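Local coordinates for protein glucanase (Klebsiella pneumoniae, PDB 5GY3) that probably hydrolyses internal beta-1,4-glucosidic linkages in cellulose, lichenin and cereal beta-glucans, as a family 8 glycoside hydrolase, at residues D89-W94 and Y152-A157; I115-L120 and R164-A169; F34-A39 and P46-L51; V132-V137 and D144-N149; L148-F153 and D194-R199. All coordinates share one frame; numbering follows the deposited sequence.

Along the chain, contact 3 closes first; contacts 1 and 2 then interlock, their segments alternating, with contact 4 nested inside the loops of both. Contact 5 begins on the stretch where contact 4 ends, alternates with contact 2 and shares Tyr152 and Phe153 with contact 1. Contact 1, its centre about 7 Å from that of the chain, touches contact 2, through helices 86-103 and 106-123, and contact 3, where Leu91 packs on Phe34. Contacts 4 and 5, centres about 7 Å apart, share Leu148 and Asn149; the centre of contact 3 is about 28 Å from both, across the chain's centre. Helical core and small sheet thus meet near Asp87, the predicted nucleophile.

Contact 1: D89-W94 and Y152-A157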
# COMPACT_ATOMS: atom_id res chain seq x y z
N ASP A 89 3.55 6.71 4.24
CA ASP A 89 4.16 7.96 3.81
C ASP A 89 4.04 8.14 2.30
O ASP A 89 3.78 9.25 1.81
CB ASP A 89 5.66 8.02 4.16
CG ASP A 89 5.96 7.74 5.62
OD1 ASP A 89 5.24 8.21 6.52
OD2 ASP A 89 6.99 7.06 5.86
N THR A 90 4.28 7.07 1.55
CA THR A 90 4.20 7.12 0.10
C THR A 90 2.79 7.46 -0.36
O THR A 90 2.60 8.30 -1.26
CB THR A 90 4.64 5.78 -0.49
OG1 THR A 90 6.02 5.54 -0.18
CG2 THR A 90 4.43 5.73 -1.99
N LEU A 91 1.79 6.79 0.22
CA LEU A 91 0.40 7.01 -0.20
C LEU A 91 -0.03 8.44 0.06
O LEU A 91 -0.71 9.05 -0.78
CB LEU A 91 -0.52 6.05 0.56
CG LEU A 91 -0.33 4.57 0.20
CD1 LEU A 91 -0.97 3.69 1.26
CD2 LEU A 91 -0.93 4.30 -1.17
N ILE A 92 0.38 8.99 1.21
CA ILE A 92 0.09 10.38 1.54
C ILE A 92 0.73 11.32 0.52
O ILE A 92 0.08 12.24 0.01
CB ILE A 92 0.55 10.70 2.98
CG1 ILE A 92 -0.32 9.95 4.00
CG2 ILE A 92 0.54 12.21 3.23
CD1 ILE A 92 0.31 9.82 5.43
N ALA A 93 2.02 11.11 0.23
CA ALA A 93 2.70 11.98 -0.72
C ALA A 93 2.09 11.86 -2.11
O ALA A 93 2.03 12.84 -2.86
CB ALA A 93 4.20 11.66 -0.77
N TRP A 94 1.68 10.65 -2.48
CA TRP A 94 1.07 10.42 -3.79
C TRP A 94 -0.29 11.11 -3.87
O TRP A 94 -0.60 11.77 -4.87
CB TRP A 94 0.93 8.91 -4.01
CG TRP A 94 0.49 8.50 -5.37
CD1 TRP A 94 0.62 9.21 -6.54
CD2 TRP A 94 -0.13 7.27 -5.71
NE1 TRP A 94 0.11 8.48 -7.59
CE2 TRP A 94 -0.35 7.28 -7.10
CE3 TRP A 94 -0.51 6.14 -4.97
CZ2 TRP A 94 -0.96 6.22 -7.76
CZ3 TRP A 94 -1.11 5.08 -5.64
CH2 TRP A 94 -1.31 5.12 -7.02
N TYR A 152 4.96 -2.74 -0.02
CA TYR A 152 5.30 -1.33 0.08
C TYR A 152 6.01 -0.80 -1.17
O TYR A 152 6.36 0.39 -1.22
CB TYR A 152 6.21 -1.05 1.30
CG TYR A 152 5.63 -1.32 2.68
CD1 TYR A 152 4.51 -2.12 2.87
CD2 TYR A 152 6.23 -0.76 3.80
CE1 TYR A 152 4.00 -2.36 4.14
CE2 TYR A 152 5.73 -1.00 5.09
CZ TYR A 152 4.61 -1.80 5.24
OH TYR A 152 4.10 -2.05 6.49
N PHE A 153 6.23 -1.65 -2.18
CA PHE A 153 6.77 -1.18 -3.47
C PHE A 153 5.61 -0.64 -4.30
O PHE A 153 5.07 -1.31 -5.18
CB PHE A 153 7.47 -2.30 -4.24
CG PHE A 153 8.62 -2.99 -3.53
CD1 PHE A 153 9.11 -2.55 -2.30
CD2 PHE A 153 9.20 -4.10 -4.12
CE1 PHE A 153 10.16 -3.24 -1.68
CE2 PHE A 153 10.26 -4.78 -3.51
CZ PHE A 153 10.73 -4.34 -2.29
N ILE A 154 5.21 0.60 -4.02
CA ILE A 154 3.97 1.15 -4.61
C ILE A 154 4.34 1.73 -5.97
O ILE A 154 4.51 2.94 -6.16
CB ILE A 154 3.29 2.16 -3.68
CG1 ILE A 154 3.09 1.50 -2.31
CG2 ILE A 154 1.93 2.56 -4.28
CD1 ILE A 154 2.37 2.38 -1.29
N PHE A 155 4.44 0.83 -6.96
CA PHE A 155 4.92 1.20 -8.28
C PHE A 155 4.19 2.38 -8.92
O PHE A 155 4.87 3.26 -9.48
CB PHE A 155 4.86 -0.03 -9.21
CG PHE A 155 5.64 -1.20 -8.69
CD1 PHE A 155 7.02 -1.15 -8.63
CD2 PHE A 155 4.98 -2.33 -8.23
CE1 PHE A 155 7.76 -2.24 -8.14
CE2 PHE A 155 5.71 -3.42 -7.74
CZ PHE A 155 7.09 -3.37 -7.70
N PRO A 156 2.85 2.50 -8.87
CA PRO A 156 2.23 3.65 -9.53
C PRO A 156 2.54 4.98 -8.85
O PRO A 156 2.62 6.02 -9.53
CB PRO A 156 0.73 3.32 -9.49
CG PRO A 156 0.59 2.41 -8.30
CD PRO A 156 1.84 1.57 -8.32
N ALA A 157 2.72 4.97 -7.53
CA ALA A 157 3.16 6.17 -6.83
C ALA A 157 4.57 6.56 -7.24
O ALA A 157 4.85 7.73 -7.50
CB ALA A 157 3.08 5.96 -5.33
O HOH W 1 6.31 3.01 -1.58
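Trp94 and Ala157 meet face-on: Ala157 CA stands 3.6 Å from the centroid of the indole five-membered ring, only 9° off its normal, a CH-pi contact. The methyl lies over the same region, with Ala157 CB 3.5 Å from Trp94 CD2. A chi1 of -172° sets CG of Trp94 anti to the backbone N, on the side of helix 155-164.

Apolar contacts extend this patch. At the six-membered end of the indole, Trp94 CH2 is 3.5 Å from Pro156 CG. The side chains of Leu91 and Ile154, the N-cap residue, cross at about a right angle, Ile154 CD1 3.8 Å from Leu91 CG. Thr90 CG2 touches Ile154 CD1 and lies 3.6 Å from Ala157 CB.

No direct hydrogen bond joins the segments, but one water donates to Thr90 OG1 (2.9 Å) and to Tyr152 O (2.6 Å). Thr90 OG1 is also bonded to Ser86 O in the preceding helical turn.

All six touching residues are buried, and Leu37 of helix 29-41 packs against Trp94 and Leu91. Such helix-to-helix packing fits the (alpha/alpha)6 barrel of family 8 glycoside hydrolases, here close to the predicted nucleophile Asp87.

Contact 2: I115-L120 and R164-A169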
# COMPACT_ATOMS: atom_id res chain seq x y z
N ILE A 115 7.90 15.23 1.37
CA ILE A 115 7.76 13.84 1.80
C ILE A 115 8.55 12.91 0.88
O ILE A 115 9.24 12.00 1.36
CB ILE A 115 6.28 13.44 1.86
CG1 ILE A 115 5.53 14.36 2.84
CG2 ILE A 115 6.12 11.95 2.24
CD1 ILE A 115 4.01 14.35 2.67
N THR A 116 8.48 13.12 -0.44
CA THR A 116 9.23 12.24 -1.33
C THR A 116 10.73 12.43 -1.14
O THR A 116 11.49 11.45 -1.20
CB THR A 116 8.84 12.43 -2.80
OG1 THR A 116 9.04 13.79 -3.21
CG2 THR A 116 7.38 12.06 -3.01
N ALA A 117 11.19 13.66 -0.91
CA ALA A 117 12.61 13.85 -0.60
C ALA A 117 12.98 13.15 0.70
O ALA A 117 14.05 12.54 0.81
CB ALA A 117 12.94 15.34 -0.52
N SER A 118 12.09 13.20 1.70
CA SER A 118 12.32 12.48 2.96
C SER A 118 12.35 10.97 2.74
O SER A 118 13.14 10.26 3.37
CB SER A 118 11.24 12.84 3.98
OG SER A 118 11.45 14.14 4.51
N LEU A 119 11.47 10.46 1.89
CA LEU A 119 11.49 9.02 1.62
C LEU A 119 12.83 8.59 1.03
O LEU A 119 13.40 7.58 1.44
CB LEU A 119 10.34 8.64 0.71
CG LEU A 119 8.98 8.57 1.40
CD1 LEU A 119 7.89 8.53 0.34
CD2 LEU A 119 8.91 7.32 2.28
N LEU A 120 13.34 9.33 0.04
CA LEU A 120 14.63 8.96 -0.54
C LEU A 120 15.75 9.08 0.48
O LEU A 120 16.63 8.21 0.56
CB LEU A 120 14.94 9.82 -1.77
CG LEU A 120 13.99 9.62 -2.95
CD1 LEU A 120 14.37 10.59 -4.08
CD2 LEU A 120 13.98 8.17 -3.44
N ARG A 164 7.58 14.17 -11.41
CA ARG A 164 7.56 15.42 -10.66
C ARG A 164 8.96 15.83 -10.20
O ARG A 164 9.33 17.00 -10.33
CB ARG A 164 6.62 15.26 -9.45
CG ARG A 164 6.73 16.31 -8.33
CD ARG A 164 5.97 17.58 -8.67
NE ARG A 164 6.22 18.65 -7.72
CZ ARG A 164 5.87 19.91 -7.92
NH1 ARG A 164 5.24 20.25 -9.04
NH2 ARG A 164 6.14 20.84 -7.00
N THR A 165 9.74 14.90 -9.67
CA THR A 165 10.97 15.28 -8.99
C THR A 165 11.87 14.07 -8.84
O THR A 165 11.40 12.92 -8.82
CB THR A 165 10.66 15.91 -7.61
OG1 THR A 165 11.87 16.40 -7.01
CG2 THR A 165 9.99 14.90 -6.67
N HIS A 166 13.19 14.33 -8.74
CA HIS A 166 14.19 13.29 -8.54
C HIS A 166 13.95 12.12 -9.49
O HIS A 166 13.92 10.95 -9.08
CB HIS A 166 14.20 12.79 -7.08
CG HIS A 166 14.55 13.83 -6.07
ND1 HIS A 166 13.71 14.87 -5.74
CD2 HIS A 166 15.65 13.98 -5.28
CE1 HIS A 166 14.27 15.62 -4.81
NE2 HIS A 166 15.45 15.10 -4.51
N LEU A 167 13.75 12.44 -10.77
CA LEU A 167 13.34 11.42 -11.74
C LEU A 167 14.28 10.22 -11.73
O LEU A 167 13.83 9.06 -11.69
CB LEU A 167 13.27 12.04 -13.14
CG LEU A 167 12.91 11.11 -14.30
CD1 LEU A 167 12.16 11.89 -15.35
CD2 LEU A 167 14.15 10.48 -14.91
N THR A 168 15.59 10.46 -11.80
CA THR A 168 16.52 9.34 -11.91
C THR A 168 16.45 8.43 -10.68
O THR A 168 16.43 7.20 -10.82
CB THR A 168 17.94 9.86 -12.10
OG1 THR A 168 17.95 10.78 -13.21
CG2 THR A 168 18.89 8.70 -12.40
N ALA A 169 16.41 9.01 -9.48
CA ALA A 169 16.40 8.18 -8.27
C ALA A 169 15.11 7.36 -8.17
O ALA A 169 15.14 6.18 -7.77
CB ALA A 169 16.58 9.05 -7.02
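Leu120 meets His166 and Ala169 where two helices of the helical family 8 fold pack at the protein surface: helix 106-123 lies against the turn that leads into helix 167-183. His166 occupies the N-cap position of the latter helix. The CA atoms of Leu120 and Ala169 are 8.0 Å apart, so side chains bridge the gap.

The apolar part centres on one methyl. Leu120 CD1 approaches His166 CB to 3.7 Å and Ala169 CB to 4.0 Å. The Leu120 and His166 side chains run alongside in opposite senses, and the methyl meets the imidazole obliquely. Ala117 CB adds a looser contact at the ring, 4.5 Å from His166 CE1. Trp170, one residue beyond the segment, also packs on Leu120 and Thr116.

No hydrogen bond joins the two segments directly; just outside them, the guanidinium of Arg164 makes a salt bridge with Asp113 of helix 106-123. Thr116 OG1, set between the backbone N and the carbonyl carbon (chi1 58°), bonds back to Asp113 O in its own helix. Across the contact, Thr116 OG1 faces a methyl, Thr165 CG2, at 3.8 Å. The hydroxyl branch of Thr165 turns to the imidazole: Thr165 OG1 and His166 ND1 are hydrogen-bonded at 2.7 Å.

Contact 3: F34-A39 and P46-L51; sequences FAMLLA and PAFDKL
Ala39 and Phe48 bring the backbones within 5.3 Å, CA to CA, where helical segments 34-39 and 46-51 run nearly antiparallel, their axes 8.7 Å apart at closest approach and crossing at -159°. Alanines permit this spacing: Ala39 CB lies 3.9 Å from Phe48 CB, and Ala35 CB is 3.7 Å from Leu51 CD1.

Phe48 turns the edge of its ring to the backbone of helix 34-39. Its CG is anti to the backbone N (chi1 -177°), and Met36 O lies in the ring plane 3.4 Å from Phe48 CD2. Met36 itself bends at chi3 (65°), where CE leaves the extended course of the chain; CE ends 3.6 Å from Phe48 CZ. The sulfur makes an oblique Met-aromatic contact, with Met36 SD 5.4 Å from the centroid of the Phe48 ring.

Helices 29-41 and 45-59, joined by a short connection, form an antiparallel helical hairpin, consistent with the (alpha/alpha)6 barrel known for family 8. Trp103 and Tyr108 meet the Phe48 ring edge-to-face, while Trp4 of helix 2-11 packs against Ala39 and Ala47.

Leu51 packs on Ala35, Met36 and Ala39, its CD1 methyl against the alanines and its CB against Met36 CG. The same CD1 methyl of Leu51 rests 3.6 Å from Ala35 O.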
# COMPACT_ATOMS: atom_id res chain seq x y z
N PHE A 34 -4.74 6.11 1.90
CA PHE A 34 -5.81 5.53 1.09
C PHE A 34 -6.97 6.50 0.96
O PHE A 34 -7.48 6.75 -0.14
CB PHE A 34 -6.34 4.23 1.70
CG PHE A 34 -5.50 3.02 1.44
CD1 PHE A 34 -4.48 3.03 0.52
CD2 PHE A 34 -5.78 1.84 2.12
CE1 PHE A 34 -3.73 1.88 0.27
CE2 PHE A 34 -5.03 0.69 1.88
CZ PHE A 34 -4.00 0.72 0.96
N ALA A 35 -7.43 7.03 2.09
CA ALA A 35 -8.60 7.90 2.06
C ALA A 35 -8.30 9.20 1.32
O ALA A 35 -9.16 9.73 0.61
CB ALA A 35 -9.07 8.19 3.47
N MET A 36 -7.09 9.74 1.50
CA MET A 36 -6.73 10.95 0.75
C MET A 36 -6.75 10.69 -0.76
O MET A 36 -7.22 11.53 -1.53
CB MET A 36 -5.37 11.46 1.19
CG MET A 36 -5.38 12.13 2.55
SD MET A 36 -3.74 12.44 3.25
CE MET A 36 -3.05 13.62 2.08
N LEU A 37 -6.24 9.53 -1.19
CA LEU A 37 -6.32 9.16 -2.61
C LEU A 37 -7.77 9.11 -3.07
O LEU A 37 -8.12 9.62 -4.14
CB LEU A 37 -5.66 7.80 -2.85
CG LEU A 37 -4.13 7.74 -2.89
CD1 LEU A 37 -3.67 6.27 -2.86
CD2 LEU A 37 -3.62 8.44 -4.14
N LEU A 38 -8.63 8.45 -2.28
CA LEU A 38 -10.03 8.32 -2.67
C LEU A 38 -10.76 9.66 -2.61
O LEU A 38 -11.69 9.89 -3.40
CB LEU A 38 -10.72 7.27 -1.79
CG LEU A 38 -10.19 5.83 -1.92
CD1 LEU A 38 -10.88 4.92 -0.93
CD2 LEU A 38 -10.38 5.29 -3.33
N ALA A 39 -10.36 10.55 -1.71
CA ALA A 39 -10.97 11.88 -1.68
C ALA A 39 -10.67 12.65 -2.97
O ALA A 39 -11.55 13.31 -3.52
CB ALA A 39 -10.51 12.66 -0.46
N PRO A 46 -13.11 19.20 0.54
CA PRO A 46 -13.28 19.33 2.00
C PRO A 46 -12.79 18.11 2.77
O PRO A 46 -12.06 18.26 3.76
CB PRO A 46 -14.79 19.56 2.16
CG PRO A 46 -15.18 20.22 0.89
CD PRO A 46 -14.36 19.54 -0.17
N ALA A 47 -13.16 16.91 2.32
CA ALA A 47 -12.71 15.69 3.00
C ALA A 47 -11.20 15.54 2.90
O ALA A 47 -10.54 15.19 3.88
CB ALA A 47 -13.41 14.46 2.42
N PHE A 48 -10.64 15.79 1.71
CA PHE A 48 -9.19 15.72 1.55
C PHE A 48 -8.48 16.63 2.54
O PHE A 48 -7.52 16.22 3.19
CB PHE A 48 -8.79 16.06 0.11
CG PHE A 48 -7.31 15.92 -0.13
CD1 PHE A 48 -6.44 16.96 0.18
CD2 PHE A 48 -6.78 14.75 -0.64
CE1 PHE A 48 -5.07 16.83 -0.01
CE2 PHE A 48 -5.42 14.61 -0.83
CZ PHE A 48 -4.57 15.66 -0.51
N ASP A 49 -8.92 17.89 2.64
CA ASP A 49 -8.25 18.82 3.53
C ASP A 49 -8.40 18.41 4.99
O ASP A 49 -7.46 18.59 5.79
CB ASP A 49 -8.76 20.25 3.30
CG ASP A 49 -8.20 20.89 2.02
OD1 ASP A 49 -7.12 20.47 1.55
OD2 ASP A 49 -8.82 21.83 1.48
N LYS A 50 -9.55 17.84 5.37
CA LYS A 50 -9.72 17.33 6.73
C LYS A 50 -8.78 16.17 7.00
O LYS A 50 -8.12 16.11 8.05
CB LYS A 50 -11.17 16.88 6.96
CG LYS A 50 -12.19 17.97 7.29
CD LYS A 50 -13.65 17.42 7.19
CE LYS A 50 -14.27 17.70 5.81
NZ LYS A 50 -15.29 16.71 5.29
N LEU A 51 -8.71 15.21 6.06
CA LEU A 51 -7.84 14.05 6.23
C LEU A 51 -6.39 14.47 6.33
O LEU A 51 -5.65 14.00 7.20
CB LEU A 51 -8.03 13.09 5.05
CG LEU A 51 -9.38 12.42 4.88
CD1 LEU A 51 -9.55 11.87 3.46
CD2 LEU A 51 -9.54 11.32 5.91

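Contact 4: V132-V137 and D144-N149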
# COMPACT_ATOMS: atom_id res chain seq x y z
N VAL A 132 16.79 0.02 -2.43
CA VAL A 132 15.62 -0.62 -1.82
C VAL A 132 15.01 0.33 -0.80
O VAL A 132 15.73 1.04 -0.09
CB VAL A 132 15.98 -1.98 -1.16
CG1 VAL A 132 16.78 -2.85 -2.11
CG2 VAL A 132 16.79 -1.78 0.08
N MET A 133 13.68 0.33 -0.72
CA MET A 133 12.95 1.10 0.28
C MET A 133 12.65 0.21 1.49
O MET A 133 11.99 -0.83 1.35
CB MET A 133 11.65 1.66 -0.29
CG MET A 133 10.83 2.41 0.73
SD MET A 133 9.29 3.09 0.07
CE MET A 133 9.94 4.42 -0.97
N LEU A 134 13.15 0.62 2.65
CA LEU A 134 12.86 -0.07 3.90
C LEU A 134 11.40 0.12 4.30
O LEU A 134 10.79 1.13 3.95
CB LEU A 134 13.75 0.49 5.01
CG LEU A 134 15.27 0.34 4.84
CD1 LEU A 134 16.01 1.20 5.84
CD2 LEU A 134 15.66 -1.11 5.00
N PRO A 135 10.82 -0.83 5.04
CA PRO A 135 9.44 -0.64 5.53
C PRO A 135 9.30 0.50 6.53
O PRO A 135 8.18 0.99 6.73
CB PRO A 135 9.10 -1.98 6.18
CG PRO A 135 10.04 -2.97 5.55
CD PRO A 135 11.31 -2.20 5.30
N GLY A 136 10.39 0.88 7.18
CA GLY A 136 10.41 1.99 8.12
C GLY A 136 11.84 2.37 8.39
O GLY A 136 12.77 1.61 8.10
N VAL A 137 12.03 3.59 8.92
CA VAL A 137 13.38 4.10 9.13
C VAL A 137 14.15 3.22 10.11
O VAL A 137 15.35 2.97 9.94
CB VAL A 137 13.35 5.56 9.60
CG1 VAL A 137 14.75 6.03 10.00
CG2 VAL A 137 12.81 6.46 8.50
N ASP A 144 23.34 -8.05 8.00
CA ASP A 144 23.50 -8.59 6.67
C ASP A 144 22.17 -8.98 6.03
O ASP A 144 22.17 -9.59 4.96
CB ASP A 144 24.45 -9.80 6.69
CG ASP A 144 23.90 -10.98 7.45
OD1 ASP A 144 23.01 -10.80 8.30
OD2 ASP A 144 24.38 -12.11 7.21
N HIS A 145 21.04 -8.62 6.65
CA HIS A 145 19.72 -8.82 6.07
C HIS A 145 18.91 -7.54 6.22
O HIS A 145 19.04 -6.82 7.21
CB HIS A 145 18.94 -9.94 6.76
CG HIS A 145 19.51 -11.30 6.54
ND1 HIS A 145 20.60 -11.77 7.23
CD2 HIS A 145 19.13 -12.30 5.70
CE1 HIS A 145 20.87 -13.01 6.84
NE2 HIS A 145 20.00 -13.35 5.91
N LEU A 146 18.03 -7.29 5.25
CA LEU A 146 16.95 -6.34 5.41
C LEU A 146 15.63 -7.09 5.41
O LEU A 146 15.42 -8.00 4.61
CB LEU A 146 16.93 -5.31 4.29
CG LEU A 146 18.20 -4.51 4.03
CD1 LEU A 146 17.95 -3.53 2.89
CD2 LEU A 146 18.62 -3.80 5.31
N ASN A 147 14.74 -6.71 6.32
CA ASN A 147 13.37 -7.21 6.30
C ASN A 147 12.54 -6.25 5.47
O ASN A 147 12.31 -5.11 5.87
CB ASN A 147 12.83 -7.35 7.72
CG ASN A 147 13.32 -8.62 8.39
OD1 ASN A 147 13.73 -9.56 7.71
ND2 ASN A 147 13.30 -8.65 9.73
N LEU A 148 12.10 -6.71 4.31
CA LEU A 148 11.38 -5.88 3.36
C LEU A 148 9.93 -6.33 3.29
O LEU A 148 9.58 -7.46 3.65
CB LEU A 148 12.01 -5.97 1.97
CG LEU A 148 13.50 -5.64 1.88
CD1 LEU A 148 13.97 -5.83 0.44
CD2 LEU A 148 13.73 -4.21 2.35
N ASN A 149 9.07 -5.44 2.81
CA ASN A 149 7.67 -5.76 2.57
C ASN A 149 7.39 -5.37 1.12
O ASN A 149 7.26 -4.17 0.82
CB ASN A 149 6.76 -5.03 3.55
CG ASN A 149 5.32 -5.50 3.46
OD1 ASN A 149 4.79 -5.71 2.37
ND2 ASN A 149 4.69 -5.70 4.62
O HOH W 2 9.82 -2.73 1.96
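Val132 and Leu134 on Leu146, and Pro135 on the backbone at Asn147 and Leu148, make a buried, mainly apolar contact between the end of strand 130-133 and strand 145-148, which belong to two different small sheets. The touching parts run 67° apart, and no direct hydrogen bond links them.

At one end, Leu146 CD1 meets two side chains. Val132 CG2 is 3.5 Å away from Leu146 CD1; a chi1 of -49° puts Val132 CG1 anti to the carbonyl carbon, leaving CG2 between the backbone N and the carbonyl carbon. Leu134 crosses Leu146 at about a right angle, its CD2 lying 3.9 Å from Leu146 CD1.

At the other end, the Pro135 ring lies against the backbone. Both Pro135 CG and Pro135 CD are 3.1 Å from Asn147 O, a tight approach to a carbonyl that is buried here and has no hydrogen-bonding partner in the model. Leu148 CD2 comes 3.9 Å from Met133 O.

One water supplies the polar bridge: it donates to Met133 O at 2.9 Å and accepts from Asn149 N at 2.9 Å.

Around this junction, Val125 of strand 124-127 packs on Val132, Leu134 and Leu146, and helix 167-183 lies against Val132 and Met133. Strand 145-148 continues into its own sheet, Leu146 bonding through the backbone to Leu198 of strand 196-199.

Contact 5: L148-F153 and D194-R199; sequences LNPSYF and DWVALR
Leu148 and Val196 exchange two backbone hydrogen bonds, making an antiparallel hydrogen-bonded pair at the edge of the three-stranded sheet 145-148, 196-199 and 204-206. Leu148 N to Val196 O is 2.8 Å with an N-H...O angle of 168°, and Val196 N to Leu148 O is 2.8 Å at 172°.

Past this pair the first chain turns into the 3-10 segment 150-152. Asn149 OD1 takes a 2.6 Å bond from Ser151 OG, the donor lying above the carbonyl plane, and a weak one from Ser151 N. A water accepts from Ser151 N and donates to Asp194 O at 2.8 Å, joining the two segments. Asn149 ND2 bonds to Asp217.

Apolar packing surrounds the bonded pair. The Leu148 and Leu198 side chains meet at a slant, Leu148 CD1 3.8 Å from Leu198 CD2, and Pro150 CD rests 4.0 Å from Val196 CG2. Tyr152, whose side chain is near that of the predicted nucleophile Asp87, brings its OH near Trp195 CH2, obliquely to the ring; Trp210 stacks on Trp195.

Asn149 CB makes a CH-pi contact with the six-membered ring of Trp195. The amide and indole planes are 71° apart, and Asn149 ND2 lies over one face, toward the rim, 3.4 Å from Trp195 CZ2.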
# COMPACT_ATOMS: atom_id res chain seq x y z
N LEU A 148 12.10 -6.71 4.31
CA LEU A 148 11.38 -5.88 3.36
C LEU A 148 9.93 -6.33 3.29
O LEU A 148 9.58 -7.46 3.65
CB LEU A 148 12.01 -5.97 1.97
CG LEU A 148 13.50 -5.64 1.88
CD1 LEU A 148 13.97 -5.83 0.44
CD2 LEU A 148 13.73 -4.21 2.35
N ASN A 149 9.07 -5.44 2.81
CA ASN A 149 7.67 -5.76 2.57
C ASN A 149 7.39 -5.37 1.12
O ASN A 149 7.26 -4.17 0.82
CB ASN A 149 6.76 -5.03 3.55
CG ASN A 149 5.32 -5.50 3.46
OD1 ASN A 149 4.79 -5.71 2.37
ND2 ASN A 149 4.69 -5.70 4.62
N PRO A 150 7.34 -6.33 0.20
CA PRO A 150 7.17 -5.95 -1.21
C PRO A 150 5.85 -5.27 -1.51
O PRO A 150 5.75 -4.61 -2.55
CB PRO A 150 7.31 -7.28 -1.97
CG PRO A 150 7.08 -8.35 -0.94
CD PRO A 150 7.65 -7.76 0.34
N SER A 151 4.85 -5.40 -0.64
CA SER A 151 3.61 -4.65 -0.81
C SER A 151 3.79 -3.16 -0.51
O SER A 151 2.86 -2.39 -0.74
CB SER A 151 2.50 -5.23 0.07
OG SER A 151 2.54 -4.73 1.39
N TYR A 152 4.96 -2.74 -0.02
CA TYR A 152 5.30 -1.33 0.08
C TYR A 152 6.01 -0.80 -1.17
O TYR A 152 6.36 0.39 -1.22
CB TYR A 152 6.21 -1.05 1.30
CG TYR A 152 5.63 -1.32 2.68
CD1 TYR A 152 4.51 -2.12 2.87
CD2 TYR A 152 6.23 -0.76 3.80
CE1 TYR A 152 4.00 -2.36 4.14
CE2 TYR A 152 5.73 -1.00 5.09
CZ TYR A 152 4.61 -1.80 5.24
OH TYR A 152 4.10 -2.05 6.49
N PHE A 153 6.23 -1.65 -2.18
CA PHE A 153 6.77 -1.18 -3.47
C PHE A 153 5.61 -0.64 -4.30
O PHE A 153 5.07 -1.31 -5.18
CB PHE A 153 7.47 -2.30 -4.24
CG PHE A 153 8.62 -2.99 -3.53
CD1 PHE A 153 9.11 -2.55 -2.30
CD2 PHE A 153 9.20 -4.10 -4.12
CE1 PHE A 153 10.16 -3.24 -1.68
CE2 PHE A 153 10.26 -4.78 -3.51
CZ PHE A 153 10.73 -4.34 -2.29
N ASP A 194 4.14 -11.78 2.82
CA ASP A 194 3.98 -10.41 3.32
C ASP A 194 5.34 -9.76 3.59
O ASP A 194 5.55 -8.59 3.26
CB ASP A 194 3.16 -10.41 4.62
CG ASP A 194 1.71 -10.81 4.42
OD1 ASP A 194 1.14 -10.60 3.33
OD2 ASP A 194 1.12 -11.32 5.41
N TRP A 195 6.25 -10.50 4.21
CA TRP A 195 7.55 -9.99 4.60
C TRP A 195 8.63 -10.90 4.03
O TRP A 195 8.53 -12.12 4.10
CB TRP A 195 7.69 -9.91 6.14
CG TRP A 195 6.68 -9.00 6.74
CD1 TRP A 195 5.42 -9.33 7.16
CD2 TRP A 195 6.84 -7.60 7.00
NE1 TRP A 195 4.79 -8.22 7.66
CE2 TRP A 195 5.64 -7.15 7.57
CE3 TRP A 195 7.88 -6.70 6.80
CZ2 TRP A 195 5.45 -5.81 7.94
CZ3 TRP A 195 7.70 -5.38 7.18
CH2 TRP A 195 6.49 -4.95 7.74
N VAL A 196 9.68 -10.28 3.49
CA VAL A 196 10.75 -10.99 2.80
C VAL A 196 12.08 -10.51 3.36
O VAL A 196 12.33 -9.31 3.42
CB VAL A 196 10.69 -10.74 1.28
CG1 VAL A 196 11.94 -11.34 0.57
CG2 VAL A 196 9.41 -11.31 0.71
N ALA A 197 12.94 -11.46 3.74
CA ALA A 197 14.29 -11.12 4.18
C ALA A 197 15.24 -11.14 2.99
O ALA A 197 15.35 -12.16 2.28
CB ALA A 197 14.77 -12.11 5.25
N LEU A 198 15.93 -10.03 2.77
CA LEU A 198 16.91 -9.90 1.69
C LEU A 198 18.30 -9.92 2.32
O LEU A 198 18.64 -9.04 3.11
CB LEU A 198 16.69 -8.59 0.92
CG LEU A 198 17.79 -8.19 -0.07
CD1 LEU A 198 17.92 -9.21 -1.20
CD2 LEU A 198 17.52 -6.79 -0.63
N ARG A 199 19.09 -10.94 1.98
CA ARG A 199 20.46 -11.01 2.46
C ARG A 199 21.37 -10.18 1.55
O ARG A 199 21.03 -9.89 0.40
CB ARG A 199 20.93 -12.48 2.50
CG ARG A 199 22.17 -12.73 3.35
CD ARG A 199 22.40 -14.23 3.56
NE ARG A 199 22.83 -14.90 2.33
CZ ARG A 199 23.11 -16.20 2.25
NH1 ARG A 199 23.00 -16.97 3.32
NH2 ARG A 199 23.51 -16.73 1.09
O HOH W 3 4.27 -8.19 0.75